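Fimbrin (PDB 1RT8) binds and cross-links actin filaments, acts with actin structures in cell polarity, and has roles in cytokinesis, mating and spore formation. Local coordinates at residues Leu54-Val62 with Leu123-Gly131. Sequence-based numbering, arbitrary orientation.
Sequences LSKLINDSV and LVWQIIRRG. With SO4 (sulfate ion), chain C.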
ATOM      1  N   LEU A  54      -9.031 -11.726  -6.110  1.00 25.51           N
ATOM      2  CA  LEU A  54      -8.353 -10.492  -5.714  1.00 25.76           C
ATOM      3  C   LEU A  54      -7.712 -10.608  -4.338  1.00 23.77           C
ATOM      4  O   LEU A  54      -6.597 -10.134  -4.132  1.00 24.25           O
ATOM      5  CB  LEU A  54      -9.331  -9.314  -5.746  1.00 24.45           C
ATOM      6  CG  LEU A  54      -9.737  -8.935  -7.170  1.00 24.06           C
ATOM      7  CD1 LEU A  54     -10.833  -7.870  -7.145  1.00 24.57           C
ATOM      8  CD2 LEU A  54      -8.509  -8.446  -7.919  1.00 22.83           C
ATOM      9  N   SER A  55      -8.416 -11.236  -3.394  1.00 26.05           N
ATOM     10  CA  SER A  55      -7.886 -11.417  -2.044  1.00 25.97           C
ATOM     11  C   SER A  55      -6.611 -12.249  -2.114  1.00 26.44           C
ATOM     12  O   SER A  55      -5.644 -11.982  -1.393  1.00 25.24           O
ATOM     13  CB  SER A  55      -8.911 -12.125  -1.140  1.00 27.04           C
ATOM     14  OG  SER A  55     -10.000 -11.275  -0.825  1.00 28.19           O
ATOM     15  N   LYS A  56      -6.623 -13.263  -2.976  1.00 26.89           N
ATOM     16  CA  LYS A  56      -5.459 -14.126  -3.163  1.00 27.05           C
ATOM     17  C   LYS A  56      -4.303 -13.321  -3.773  1.00 25.64           C
ATOM     18  O   LYS A  56      -3.151 -13.448  -3.351  1.00 27.16           O
ATOM     19  CB  LYS A  56      -5.811 -15.304  -4.084  1.00 29.15           C
ATOM     20  CG  LYS A  56      -6.790 -16.313  -3.494  1.00 30.92           C
ATOM     21  CD  LYS A  56      -6.134 -17.155  -2.418  1.00 32.78           C
ATOM     22  CE  LYS A  56      -7.064 -18.291  -1.953  1.00 34.53           C
ATOM     23  NZ  LYS A  56      -6.340 -19.215  -1.031  1.00 32.96           N
ATOM     24  N   LEU A  57      -4.604 -12.493  -4.765  1.00 23.97           N
ATOM     25  CA  LEU A  57      -3.565 -11.683  -5.393  1.00 25.60           C
ATOM     26  C   LEU A  57      -2.929 -10.757  -4.347  1.00 25.09           C
ATOM     27  O   LEU A  57      -1.710 -10.559  -4.317  1.00 24.74           O
ATOM     28  CB  LEU A  57      -4.168 -10.863  -6.537  1.00 28.13           C
ATOM     29  CG  LEU A  57      -3.189 -10.029  -7.355  1.00 30.00           C
ATOM     30  CD1 LEU A  57      -2.185 -10.951  -8.043  1.00 32.47           C
ATOM     31  CD2 LEU A  57      -3.957  -9.214  -8.383  1.00 30.13           C
ATOM     32  N   ILE A  58      -3.765 -10.207  -3.473  1.00 24.28           N
ATOM     33  CA  ILE A  58      -3.283  -9.331  -2.416  1.00 24.24           C
ATOM     34  C   ILE A  58      -2.289 -10.028  -1.481  1.00 25.58           C
ATOM     35  O   ILE A  58      -1.283  -9.434  -1.089  1.00 23.15           O
ATOM     36  CB  ILE A  58      -4.457  -8.804  -1.588  1.00 24.08           C
ATOM     37  CG1 ILE A  58      -5.239  -7.788  -2.429  1.00 23.23           C
ATOM     38  CG2 ILE A  58      -3.954  -8.227  -0.256  1.00 21.90           C
ATOM     39  CD1 ILE A  58      -6.439  -7.213  -1.731  1.00 25.61           C
ATOM     40  N   ASN A  59      -2.578 -11.274  -1.105  1.00 25.00           N
ATOM     41  CA  ASN A  59      -1.667 -11.991  -0.218  1.00 26.96           C
ATOM     42  C   ASN A  59      -0.399 -12.455  -0.918  1.00 27.96           C
ATOM     43  O   ASN A  59       0.594 -12.759  -0.259  1.00 30.72           O
ATOM     44  CB  ASN A  59      -2.362 -13.183   0.448  1.00 26.54           C
ATOM     45  CG  ASN A  59      -3.075 -12.792   1.725  1.00 25.20           C
ATOM     46  OD1 ASN A  59      -2.652 -11.868   2.424  1.00 24.36           O
ATOM     47  ND2 ASN A  59      -4.152 -13.496   2.045  1.00 26.31           N
ATOM     48  N   ASP A  60      -0.433 -12.535  -2.245  1.00 29.91           N
ATOM     49  CA  ASP A  60       0.759 -12.916  -3.002  1.00 30.55           C
ATOM     50  C   ASP A  60       1.660 -11.680  -3.059  1.00 31.31           C
ATOM     51  O   ASP A  60       2.874 -11.773  -2.893  1.00 30.15           O
ATOM     52  CB  ASP A  60       0.394 -13.358  -4.425  1.00 32.39           C
ATOM     53  CG  ASP A  60       1.626 -13.634  -5.288  1.00 34.33           C
ATOM     54  OD1 ASP A  60       1.866 -12.871  -6.255  1.00 33.07           O
ATOM     55  OD2 ASP A  60       2.354 -14.612  -5.000  1.00 31.24           O
ATOM     56  N   SER A  61       1.057 -10.514  -3.278  1.00 29.46           N
ATOM     57  CA  SER A  61       1.823  -9.277  -3.347  1.00 30.21           C
ATOM     58  C   SER A  61       2.418  -8.906  -2.001  1.00 29.20           C
ATOM     59  O   SER A  61       3.587  -8.546  -1.915  1.00 28.13           O
ATOM     60  CB  SER A  61       0.946  -8.126  -3.844  1.00 31.68           C
ATOM     61  OG  SER A  61       0.615  -8.303  -5.211  1.00 36.45           O
ATOM     62  N   VAL A  62       1.603  -8.973  -0.951  1.00 29.78           N
ATOM     63  CA  VAL A  62       2.060  -8.649   0.397  1.00 28.68           C
ATOM     64  C   VAL A  62       1.523  -9.712   1.344  1.00 29.90           C
ATOM     65  O   VAL A  62       0.423  -9.599   1.888  1.00 28.30           O
ATOM     66  CB  VAL A  62       1.569  -7.254   0.842  1.00 30.67           C
ATOM     67  CG1 VAL A  62       2.038  -6.968   2.262  1.00 30.23           C
ATOM     68  CG2 VAL A  62       2.091  -6.191  -0.120  1.00 28.94           C
ATOM     69  N   LEU A 123      -7.161  -2.005 -10.469  1.00 24.40           N
ATOM     70  CA  LEU A 123      -6.829  -2.489  -9.137  1.00 25.29           C
ATOM     71  C   LEU A 123      -5.861  -3.679  -9.219  1.00 24.70           C
ATOM     72  O   LEU A 123      -4.973  -3.845  -8.374  1.00 22.86           O
ATOM     73  CB  LEU A 123      -8.110  -2.891  -8.411  1.00 24.23           C
ATOM     74  CG  LEU A 123      -7.989  -3.535  -7.032  1.00 25.62           C
ATOM     75  CD1 LEU A 123      -7.201  -2.647  -6.085  1.00 26.12           C
ATOM     76  CD2 LEU A 123      -9.387  -3.779  -6.495  1.00 23.72           C
ATOM     77  N   VAL A 124      -6.029  -4.502 -10.247  1.00 25.68           N
ATOM     78  CA  VAL A 124      -5.149  -5.651 -10.434  1.00 25.96           C
ATOM     79  C   VAL A 124      -3.713  -5.176 -10.618  1.00 25.23           C
ATOM     80  O   VAL A 124      -2.783  -5.699  -9.989  1.00 23.85           O
ATOM     81  CB  VAL A 124      -5.583  -6.493 -11.666  1.00 27.34           C
ATOM     82  CG1 VAL A 124      -4.414  -7.354 -12.169  1.00 26.71           C
ATOM     83  CG2 VAL A 124      -6.742  -7.393 -11.272  1.00 27.52           C
ATOM     84  N   TRP A 125      -3.533  -4.175 -11.473  1.00 25.02           N
ATOM     85  CA  TRP A 125      -2.204  -3.638 -11.726  1.00 25.70           C
ATOM     86  C   TRP A 125      -1.606  -3.033 -10.454  1.00 25.71           C
ATOM     87  O   TRP A 125      -0.428  -3.267 -10.147  1.00 25.49           O
ATOM     88  CB  TRP A 125      -2.253  -2.589 -12.851  1.00 26.64           C
ATOM     89  CG  TRP A 125      -1.008  -1.758 -12.936  1.00 26.89           C
ATOM     90  CD1 TRP A 125      -0.922  -0.406 -12.808  1.00 27.22           C
ATOM     91  CD2 TRP A 125       0.339  -2.234 -13.090  1.00 26.58           C
ATOM     92  NE1 TRP A 125       0.393  -0.004 -12.866  1.00 27.36           N
ATOM     93  CE2 TRP A 125       1.189  -1.107 -13.036  1.00 26.89           C
ATOM     94  CE3 TRP A 125       0.908  -3.500 -13.260  1.00 26.21           C
ATOM     95  CZ2 TRP A 125       2.578  -1.210 -13.147  1.00 24.50           C
ATOM     96  CZ3 TRP A 125       2.296  -3.603 -13.371  1.00 24.41           C
ATOM     97  CH2 TRP A 125       3.111  -2.461 -13.313  1.00 25.83           C
ATOM     98  N   GLN A 126      -2.404  -2.280  -9.699  1.00 22.91           N
ATOM     99  CA  GLN A 126      -1.874  -1.683  -8.477  1.00 24.00           C
ATOM    100  C   GLN A 126      -1.390  -2.770  -7.524  1.00 24.77           C
ATOM    101  O   GLN A 126      -0.327  -2.632  -6.902  1.00 23.10           O
ATOM    102  CB  GLN A 126      -2.927  -0.811  -7.781  1.00 27.97           C
ATOM    103  CG  GLN A 126      -3.293   0.477  -8.531  1.00 30.12           C
ATOM    104  CD  GLN A 126      -2.098   1.407  -8.746  1.00 33.58           C
ATOM    105  OE1 GLN A 126      -1.318   1.668  -7.823  1.00 33.04           O
ATOM    106  NE2 GLN A 126      -1.957   1.916  -9.967  1.00 34.07           N
ATOM    107  N   ILE A 127      -2.163  -3.852  -7.409  1.00 23.89           N
ATOM    108  CA  ILE A 127      -1.775  -4.957  -6.529  1.00 24.91           C
ATOM    109  C   ILE A 127      -0.484  -5.624  -7.028  1.00 24.17           C
ATOM    110  O   ILE A 127       0.434  -5.863  -6.237  1.00 24.10           O
ATOM    111  CB  ILE A 127      -2.905  -6.014  -6.406  1.00 26.07           C
ATOM    112  CG1 ILE A 127      -4.140  -5.369  -5.762  1.00 25.20           C
ATOM    113  CG2 ILE A 127      -2.455  -7.184  -5.534  1.00 25.86           C
ATOM    114  CD1 ILE A 127      -5.331  -6.304  -5.609  1.00 25.82           C
ATOM    115  N   ILE A 128      -0.410  -5.903  -8.330  1.00 23.85           N
ATOM    116  CA  ILE A 128       0.770  -6.531  -8.930  1.00 24.85           C
ATOM    117  C   ILE A 128       1.998  -5.648  -8.769  1.00 26.66           C
ATOM    118  O   ILE A 128       3.088  -6.132  -8.446  1.00 26.64           O
ATOM    119  CB  ILE A 128       0.580  -6.803 -10.438  1.00 25.59           C
ATOM    120  CG1 ILE A 128      -0.422  -7.941 -10.651  1.00 24.80           C
ATOM    121  CG2 ILE A 128       1.926  -7.168 -11.079  1.00 27.99           C
ATOM    122  CD1 ILE A 128      -0.690  -8.239 -12.110  1.00 26.08           C
ATOM    123  N   ARG A 129       1.819  -4.351  -9.011  1.00 26.71           N
ATOM    124  CA  ARG A 129       2.904  -3.384  -8.890  1.00 26.76           C
ATOM    125  C   ARG A 129       3.432  -3.318  -7.466  1.00 27.03           C
ATOM    126  O   ARG A 129       4.637  -3.267  -7.255  1.00 28.15           O
ATOM    127  CB  ARG A 129       2.423  -2.001  -9.338  1.00 26.03           C
ATOM    128  CG  ARG A 129       3.382  -0.853  -9.035  1.00 26.82           C
ATOM    129  CD  ARG A 129       2.903   0.437  -9.701  1.00 26.92           C
ATOM    130  NE  ARG A 129       3.746   1.586  -9.390  1.00 28.59           N
ATOM    131  CZ  ARG A 129       3.800   2.172  -8.199  1.00 32.12           C
ATOM    132  NH1 ARG A 129       3.057   1.715  -7.196  1.00 33.89           N
ATOM    133  NH2 ARG A 129       4.589   3.221  -8.009  1.00 31.52           N
ATOM    134  N   ARG A 130       2.529  -3.323  -6.488  1.00 27.42           N
ATOM    135  CA  ARG A 130       2.927  -3.265  -5.092  1.00 27.24           C
ATOM    136  C   ARG A 130       3.780  -4.471  -4.687  1.00 28.77           C
ATOM    137  O   ARG A 130       4.630  -4.364  -3.807  1.00 28.21           O
ATOM    138  CB  ARG A 130       1.686  -3.180  -4.191  1.00 28.71           C
ATOM    139  CG  ARG A 130       1.971  -3.309  -2.682  1.00 30.01           C
ATOM    140  CD  ARG A 130       2.901  -2.210  -2.183  1.00 34.49           C
ATOM    141  NE  ARG A 130       3.243  -2.370  -0.768  1.00 37.11           N
ATOM    142  CZ  ARG A 130       4.022  -3.337  -0.282  1.00 38.40           C
ATOM    143  NH1 ARG A 130       4.556  -4.248  -1.089  1.00 38.84           N
ATOM    144  NH2 ARG A 130       4.258  -3.402   1.022  1.00 39.27           N
ATOM    145  N   GLY A 131       3.569  -5.607  -5.341  1.00 28.56           N
ATOM    146  CA  GLY A 131       4.324  -6.801  -4.999  1.00 31.35           C
ATOM    147  C   GLY A 131       5.634  -7.027  -5.739  1.00 33.50           C
ATOM    148  O   GLY A 131       6.467  -7.816  -5.294  1.00 32.41           O
TER
HETATM  149  S   SO4 C9002       3.653   5.389  -4.899  1.00 86.97           S
HETATM  150  O1  SO4 C9002       2.822   4.436  -5.912  1.00 87.19           O
HETATM  151  O2  SO4 C9002       4.654   4.516  -4.317  1.00 86.98           O
HETATM  152  O3  SO4 C9002       4.166   6.399  -5.550  1.00 86.54           O
HETATM  153  O4  SO4 C9002       2.673   5.724  -3.899  1.00 87.38           O
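With its OG beside the backbone N (chi1 -69°), S61 sends the hydroxyl to I127 O. In I127, CG2 stands anti to the backbone N and CG1 anti to the carbonyl carbon, which turns CG2 to L57 and CD1, at the end of the CG1 branch, to I58. I127 is a knob in a hole formed by L54, L57, I58 and S61. Its CG2 presses on L57 CG at 3.5 Å, a tight carbon contact. Its CD1 lies against I58 CG1, also at 3.5 Å. Toward the N-terminal ends of the two segments, L54 CD2 meets V124 CG2 at 3.9 Å, the two side chains crossing at about a right angle. S61 OG donates a 2.7 Å hydrogen bond to I127 O. It comes from above the carbonyl plane, while G131 N reaches the same oxygen from the opposite face. An alanine at S61 would remove this donor and is likely to leave I127 O without its second bond, and a small gap beside I127 CG2. The CA atoms of S61 and G131 come within 3.9 Å, and G131 has no side chain to keep the backbones apart. Beyond the helix end, V62 CG2 sits over one face of the R130 guanidinium, toward its rim, 3.3 Å from R130 NH1. R130 NE gives a hydrogen bond to M99 O of helix 82-99. Helices 52-61 and 117-131 run nearly parallel, their segment axes at 20°. Such packing belongs to the all-helical calponin-homology fold, here the first CH domain of actin-binding region 1.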